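Local structure of NADH dehydrogenase, putative (Plasmodium falciparum, 5JWC) at residues F49-V54 / Y96-Y100; N61-F65 / V81-I86. The protein probably oxidises NADH through its bound FAD and passes the electrons to ubiquinone, as a type II NADH dehydrogenase, and is bound by an antimalarial quinolone inhibitor. All blocks are in the same frame, centred on the assembly; numbering follows the deposited sequence.

Contact 1 of 2, residues F49-V54 / Y96-Y100; sequences FKKYDV and YCGNY
The ring of F49 lies against the backbone of 97-98, with G98 CA 3.9 Å from the ring centroid and only 9° off the normal, a CH-pi contact over the face. G98 N sits above the same ring, displaced toward the rim, while Y96 O lies at its edge. Next to it, K50 lays its aliphatic chain over the Y96 ring: K50 CG is 3.7 Å from the ring centroid, 13° off the normal. With CG anti to the backbone N (chi1 -172°) and the rest extended, the lysine runs across the ring until K50 CE comes 3.3 Å from Y96 OH. The CB atoms of F49 and Y96, 3.9 Å apart, join the two aromatic contacts. Beyond them N99 N donates to V54 O at 2.9 Å, a bond of the parallel pairing of strands 53-57 and 99-109 in the mixed sheet of the Rossmann-type FAD-binding domain. Just before it, where the chains are farther apart, one water bridges them: it donates to Y52 O and, at 2.7 Å, to C97 O, and accepts from V54 N. In the outer shell, L44 of helix 38-46 packs on both F49 and V54, K92 makes a cation-pi contact with F49, and D48 OD1 accepts a hydrogen bond from K50 N.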
loop_
_atom_site.group_PDB
_atom_site.type_symbol
_atom_site.label_atom_id
_atom_site.label_comp_id
_atom_site.label_asym_id
_atom_site.label_seq_id
_atom_site.Cartn_x
_atom_site.Cartn_y
_atom_site.Cartn_z
ATOM N N PHE A 49 -11.888 17.358 -25.513
ATOM C CA PHE A 49 -13.151 16.727 -25.135
ATOM C C PHE A 49 -14.365 17.459 -25.725
ATOM O O PHE A 49 -15.446 16.896 -25.807
ATOM C CB PHE A 49 -13.289 16.656 -23.609
ATOM C CG PHE A 49 -12.358 15.669 -22.957
ATOM C CD1 PHE A 49 -11.889 14.569 -23.653
ATOM C CD2 PHE A 49 -11.949 15.848 -21.646
ATOM C CE1 PHE A 49 -11.019 13.659 -23.045
ATOM C CE2 PHE A 49 -11.087 14.940 -21.034
ATOM C CZ PHE A 49 -10.624 13.857 -21.730
ATOM N N LYS A 50 -14.189 18.715 -26.116
ATOM C CA LYS A 50 -15.271 19.438 -26.781
ATOM C C LYS A 50 -15.488 18.903 -28.199
ATOM O O LYS A 50 -16.630 18.750 -28.641
ATOM C CB LYS A 50 -14.978 20.939 -26.820
ATOM C CG LYS A 50 -16.133 21.800 -27.333
ATOM C CD LYS A 50 -15.836 23.286 -27.114
ATOM C CE LYS A 50 -17.049 24.165 -27.422
ATOM N NZ LYS A 50 -16.839 25.561 -26.923
ATOM N N LYS A 51 -14.396 18.586 -28.893
ATOM C CA LYS A 51 -14.474 18.164 -30.295
ATOM C C LYS A 51 -14.861 16.705 -30.445
ATOM O O LYS A 51 -15.489 16.326 -31.431
ATOM C CB LYS A 51 -13.141 18.425 -31.009
ATOM C CG LYS A 51 -12.708 19.886 -30.912
ATOM C CD LYS A 51 -11.528 20.238 -31.823
ATOM C CE LYS A 51 -11.242 21.741 -31.772
ATOM N NZ LYS A 51 -9.867 22.102 -32.258
ATOM N N TYR A 52 -14.492 15.877 -29.473
ATOM C CA TYR A 52 -14.741 14.455 -29.596
ATOM C C TYR A 52 -15.388 13.880 -28.351
ATOM O O TYR A 52 -15.324 14.459 -27.274
ATOM C CB TYR A 52 -13.436 13.698 -29.901
ATOM C CG TYR A 52 -12.751 14.098 -31.212
ATOM C CD1 TYR A 52 -13.077 13.469 -32.405
ATOM C CD2 TYR A 52 -11.782 15.095 -31.244
ATOM C CE1 TYR A 52 -12.451 13.821 -33.610
ATOM C CE2 TYR A 52 -11.155 15.454 -32.442
ATOM C CZ TYR A 52 -11.497 14.814 -33.613
ATOM O OH TYR A 52 -10.875 15.158 -34.792
ATOM N N ASP A 53 -16.024 12.732 -28.527
ATOM C CA ASP A 53 -16.512 11.937 -27.413
ATOM C C ASP A 53 -15.515 10.823 -27.131
ATOM O O ASP A 53 -15.435 9.839 -27.872
ATOM C CB ASP A 53 -17.889 11.355 -27.706
ATOM C CG ASP A 53 -18.417 10.522 -26.556
ATOM O OD1 ASP A 53 -18.505 11.056 -25.424
ATOM O OD2 ASP A 53 -18.731 9.332 -26.784
ATOM N N VAL A 54 -14.750 10.995 -26.058
ATOM C CA VAL A 54 -13.593 10.146 -25.793
ATOM C C VAL A 54 -13.842 9.179 -24.653
ATOM O O VAL A 54 -14.212 9.595 -23.545
ATOM C CB VAL A 54 -12.364 10.993 -25.449
ATOM C CG1 VAL A 54 -11.141 10.096 -25.170
ATOM C CG2 VAL A 54 -12.084 12.017 -26.559
ATOM N N TYR A 96 -16.251 20.237 -20.622
ATOM C CA TYR A 96 -16.459 19.023 -21.403
ATOM C C TYR A 96 -15.637 17.876 -20.820
ATOM O O TYR A 96 -14.544 18.081 -20.296
ATOM C CB TYR A 96 -16.100 19.268 -22.868
ATOM C CG TYR A 96 -16.949 20.348 -23.502
ATOM C CD1 TYR A 96 -18.139 20.035 -24.152
ATOM C CD2 TYR A 96 -16.570 21.687 -23.425
ATOM C CE1 TYR A 96 -18.922 21.034 -24.722
ATOM C CE2 TYR A 96 -17.340 22.682 -23.984
ATOM C CZ TYR A 96 -18.514 22.355 -24.630
ATOM O OH TYR A 96 -19.280 23.354 -25.191
ATOM N N CYS A 97 -16.172 16.669 -20.913
ATOM C CA CYS A 97 -15.624 15.533 -20.188
ATOM C C CYS A 97 -15.328 14.328 -21.065
ATOM O O CYS A 97 -15.931 14.136 -22.125
ATOM C CB CYS A 97 -16.588 15.106 -19.071
ATOM S SG CYS A 97 -16.936 16.418 -17.884
ATOM N N GLY A 98 -14.402 13.505 -20.595
ATOM C CA GLY A 98 -14.170 12.210 -21.190
ATOM C C GLY A 98 -14.755 11.147 -20.287
ATOM O O GLY A 98 -15.247 11.447 -19.195
ATOM N N ASN A 99 -14.677 9.903 -20.739
ATOM C CA ASN A 99 -15.181 8.764 -19.996
ATOM C C ASN A 99 -14.108 7.702 -19.824
ATOM O O ASN A 99 -13.159 7.633 -20.610
ATOM C CB ASN A 99 -16.376 8.168 -20.734
ATOM C CG ASN A 99 -17.463 9.198 -20.976
ATOM O OD1 ASN A 99 -18.294 9.449 -20.107
ATOM N ND2 ASN A 99 -17.426 9.835 -22.150
ATOM N N TYR A 100 -14.268 6.863 -18.813
ATOM C CA TYR A 100 -13.355 5.754 -18.611
ATOM C C TYR A 100 -14.138 4.505 -18.226
ATOM O O TYR A 100 -15.055 4.574 -17.425
ATOM C CB TYR A 100 -12.304 6.072 -17.528
ATOM C CG TYR A 100 -11.600 4.806 -17.057
ATOM C CD1 TYR A 100 -10.666 4.153 -17.861
ATOM C CD2 TYR A 100 -11.931 4.222 -15.841
ATOM C CE1 TYR A 100 -10.050 2.971 -17.447
ATOM C CE2 TYR A 100 -11.336 3.059 -15.424
ATOM C CZ TYR A 100 -10.399 2.429 -16.223
ATOM O OH TYR A 100 -9.818 1.257 -15.770
HETATM O O HOH W 1 -15.149 13.406 -24.565
#

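Contact 2 of 2, residues N61-F65 / V81-I86; sequences NYFTF and VCTESI. With 4W0 (5-fluoro-3-methyl-2-{4-[4-(trifluoromethoxy)benzyl]phenyl}quinolin-4(1H)-one), chain K.
Four backbone hydrogen bonds join 61-65 to 81-86. F63 and E84 form the hydrogen-bonded pair: F63 N reaches E84 O at 2.7 Å, and E84 N returns to F63 O at 3.0 Å. Beyond the strand ends, I86 N donates to N61 O at 3.1 Å, and F65 N meets C82 O at 2.7 Å. The non-hydrogen-bonded pairs Y62-S85 and T64-T83 flank F63-E84, and the axes run at 161°, so this is a two-stranded antiparallel sheet; the connection between its strands includes helix 69-74 and ends in the weakly bonded helix 79-82, whose C82 takes the bond from F65. S85 OG and, weakly, N61 O bind a shared water. On the face carrying F63 and E84, the two side chains lie side by side, E84 CG 3.8 Å from F63 CD2 at the ring edge. E84 OE1 is held by S498 and S501, and the F63 ring stacks with F41 and meets W38 edge-to-face. The opposite face carries Y62 and T83, joined obliquely by Y62 CD1 and T83 CG2, 3.8 Å apart. Y62 CG stands between the backbone N and the carbonyl carbon (chi1 52°), and the ring extends away from strand 83-85 to the inhibitor RYL-552. There Y62 OH lies 3.1 Å from F4 of its trifluoromethoxy group, the fluorine lying at the ring edge. I158 of helix 158-174 packs on Y62 and T83, as does I520 of the second subunit.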
loop_
_atom_site.group_PDB
_atom_site.type_symbol
_atom_site.label_atom_id
_atom_site.label_comp_id
_atom_site.label_asym_id
_atom_site.label_seq_id
_atom_site.Cartn_x
_atom_site.Cartn_y
_atom_site.Cartn_z
ATOM N N ASN A 61 -7.086 1.216 -13.828
ATOM C CA ASN A 61 -7.739 2.522 -13.759
ATOM C C ASN A 61 -6.804 3.623 -13.260
ATOM O O ASN A 61 -7.240 4.697 -12.845
ATOM C CB ASN A 61 -9.022 2.444 -12.921
ATOM C CG ASN A 61 -8.758 2.439 -11.448
ATOM O OD1 ASN A 61 -7.776 1.863 -10.988
ATOM N ND2 ASN A 61 -9.640 3.081 -10.693
ATOM N N TYR A 62 -5.506 3.362 -13.340
ATOM C CA TYR A 62 -4.511 4.386 -13.054
ATOM C C TYR A 62 -3.417 4.338 -14.121
ATOM O O TYR A 62 -3.236 3.322 -14.765
ATOM C CB TYR A 62 -3.911 4.194 -11.647
ATOM C CG TYR A 62 -3.396 2.786 -11.431
ATOM C CD1 TYR A 62 -2.068 2.458 -11.701
ATOM C CD2 TYR A 62 -4.239 1.777 -10.986
ATOM C CE1 TYR A 62 -1.593 1.193 -11.518
ATOM C CE2 TYR A 62 -3.762 0.477 -10.794
ATOM C CZ TYR A 62 -2.437 0.198 -11.072
ATOM O OH TYR A 62 -1.949 -1.078 -10.911
ATOM N N PHE A 63 -2.706 5.450 -14.293
ATOM C CA PHE A 63 -1.501 5.527 -15.121
ATOM C C PHE A 63 -0.299 5.216 -14.236
ATOM O O PHE A 63 -0.258 5.656 -13.088
ATOM C CB PHE A 63 -1.376 6.925 -15.747
ATOM C CG PHE A 63 0.042 7.325 -16.135
ATOM C CD1 PHE A 63 0.610 6.884 -17.333
ATOM C CD2 PHE A 63 0.796 8.165 -15.306
ATOM C CE1 PHE A 63 1.907 7.274 -17.703
ATOM C CE2 PHE A 63 2.086 8.548 -15.662
ATOM C CZ PHE A 63 2.638 8.105 -16.861
ATOM N N THR A 64 0.671 4.467 -14.761
ATOM C CA THR A 64 1.886 4.153 -14.009
ATOM C C THR A 64 3.090 4.901 -14.554
ATOM O O THR A 64 3.445 4.740 -15.730
ATOM C CB THR A 64 2.192 2.652 -14.053
ATOM O OG1 THR A 64 1.095 1.935 -13.473
ATOM C CG2 THR A 64 3.520 2.320 -13.294
ATOM N N PHE A 65 3.704 5.715 -13.707
ATOM C CA PHE A 65 4.925 6.425 -14.074
ATOM C C PHE A 65 6.109 5.443 -14.008
ATOM O O PHE A 65 6.881 5.435 -13.043
ATOM C CB PHE A 65 5.136 7.646 -13.157
ATOM C CG PHE A 65 6.096 8.678 -13.717
ATOM C CD1 PHE A 65 5.647 9.707 -14.532
ATOM C CD2 PHE A 65 7.458 8.608 -13.420
ATOM C CE1 PHE A 65 6.545 10.646 -15.054
ATOM C CE2 PHE A 65 8.352 9.545 -13.932
ATOM C CZ PHE A 65 7.890 10.563 -14.757
ATOM N N VAL A 81 3.728 8.843 -5.775
ATOM C CA VAL A 81 4.617 9.498 -6.736
ATOM C C VAL A 81 4.493 8.843 -8.096
ATOM O O VAL A 81 4.620 9.511 -9.119
ATOM C CB VAL A 81 6.121 9.444 -6.311
ATOM C CG1 VAL A 81 7.003 10.212 -7.312
ATOM C CG2 VAL A 81 6.306 10.015 -4.934
ATOM N N CYS A 82 4.198 7.546 -8.104
ATOM C CA CYS A 82 4.315 6.734 -9.314
ATOM C C CYS A 82 3.009 6.456 -10.064
ATOM O O CYS A 82 3.012 5.705 -11.047
ATOM C CB CYS A 82 4.935 5.379 -8.966
ATOM S SG CYS A 82 6.534 5.434 -8.221
ATOM N N THR A 83 1.895 7.009 -9.593
ATOM C CA THR A 83 0.604 6.744 -10.238
ATOM C C THR A 83 -0.214 8.008 -10.438
ATOM O O THR A 83 0.010 9.031 -9.776
ATOM C CB THR A 83 -0.271 5.761 -9.421
ATOM O OG1 THR A 83 -0.320 6.210 -8.070
ATOM C CG2 THR A 83 0.286 4.338 -9.430
ATOM N N GLU A 84 -1.155 7.926 -11.371
ATOM C CA GLU A 84 -2.214 8.926 -11.512
ATOM C C GLU A 84 -3.529 8.188 -11.734
ATOM O O GLU A 84 -3.595 7.283 -12.566
ATOM C CB GLU A 84 -1.969 9.871 -12.697
ATOM C CG GLU A 84 -0.626 10.574 -12.715
ATOM C CD GLU A 84 -0.530 11.686 -11.680
ATOM O OE1 GLU A 84 0.518 12.368 -11.620
ATOM O OE2 GLU A 84 -1.500 11.880 -10.928
ATOM N N SER A 85 -4.575 8.564 -11.008
ATOM C CA SER A 85 -5.895 7.988 -11.257
ATOM C C SER A 85 -6.512 8.589 -12.517
ATOM O O SER A 85 -6.615 9.802 -12.641
ATOM C CB SER A 85 -6.824 8.232 -10.065
ATOM O OG SER A 85 -6.479 7.393 -8.973
ATOM N N ILE A 86 -6.936 7.740 -13.439
ATOM C CA ILE A 86 -7.487 8.221 -14.700
ATOM C C ILE A 86 -8.665 9.180 -14.499
ATOM O O ILE A 86 -8.730 10.232 -15.136
ATOM C CB ILE A 86 -7.947 7.065 -15.577
ATOM C CG1 ILE A 86 -6.767 6.132 -15.882
ATOM C CG2 ILE A 86 -8.533 7.607 -16.888
ATOM C CD1 ILE A 86 -5.602 6.825 -16.555
HETATM C C1 4W0 K . -5.455 4.425 2.583
HETATM C C2 4W0 K . -4.970 3.509 1.638
HETATM C C3 4W0 K . -4.061 3.954 0.661
HETATM C C4 4W0 K . -3.615 5.294 0.598
HETATM C C5 4W0 K . -4.106 6.193 1.546
HETATM C C6 4W0 K . -5.014 5.774 2.528
HETATM O O1 4W0 K . -2.713 -4.049 -8.491
HETATM C C7 4W0 K . -2.644 5.752 -0.467
HETATM C C8 4W0 K . -2.148 4.780 -1.427
HETATM C C9 4W0 K . -2.657 3.389 -1.337
HETATM C C10 4W0 K . -2.201 2.256 -2.183
HETATM C C11 4W0 K . -0.838 1.986 -2.088
HETATM C C12 4W0 K . -0.297 0.947 -2.805
HETATM C C13 4W0 K . -1.148 0.175 -3.558
HETATM C C14 4W0 K . -2.518 0.404 -3.627
HETATM C C15 4W0 K . -3.051 1.460 -2.918
HETATM O O2 4W0 K . -2.258 6.911 -0.541
HETATM N N 4W0 K . -3.561 2.977 -0.313
HETATM C C16 4W0 K . -0.475 -0.955 -4.262
HETATM C C17 4W0 K . -1.108 -1.722 -5.380
HETATM C C18 4W0 K . -1.487 -1.105 -6.562
HETATM C C19 4W0 K . -2.016 -1.873 -7.591
HETATM C C20 4W0 K . -2.161 -3.250 -7.447
HETATM C C21 4W0 K . -1.753 -3.856 -6.258
HETATM C C22 4W0 K . -1.222 -3.097 -5.228
HETATM C C23 4W0 K . -1.156 5.228 -2.482
HETATM F F1 4W0 K . -3.709 7.453 1.505
HETATM C C24 4W0 K . -4.058 -3.887 -8.950
HETATM F F2 4W0 K . -4.753 -3.291 -7.966
HETATM F F3 4W0 K . -4.627 -5.080 -9.219
HETATM F F4 4W0 K . -4.099 -3.214 -10.130
HETATM O O HOH W 2 -7.473 5.147 -9.492
#

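In the fold
From the N terminus the chain passes strand 30-34 and helix 38-46 and enters contact 1 at 49-54, leading into strand 53-57. It then forms 61-65, runs through helix 69-74 and returns as 81-86, which begins at the end of helix 79-82, closing the short loop of contact 2 with 15 residues between its segments. The chain next reaches 96-100 and closes the longer loop of contact 1, with 41 residues between, so contact 2 lies wholly within it. Contact 1 ties two strands of the seven-stranded sheet, and contact 2 pairs the two short strands between them, with Y62 at the inhibitor pocket. Although their centres are about 20 Å apart, they touch: Y100 OH lies 3.2 Å from N61 CA, and Y100 CB packs on I86 CG2.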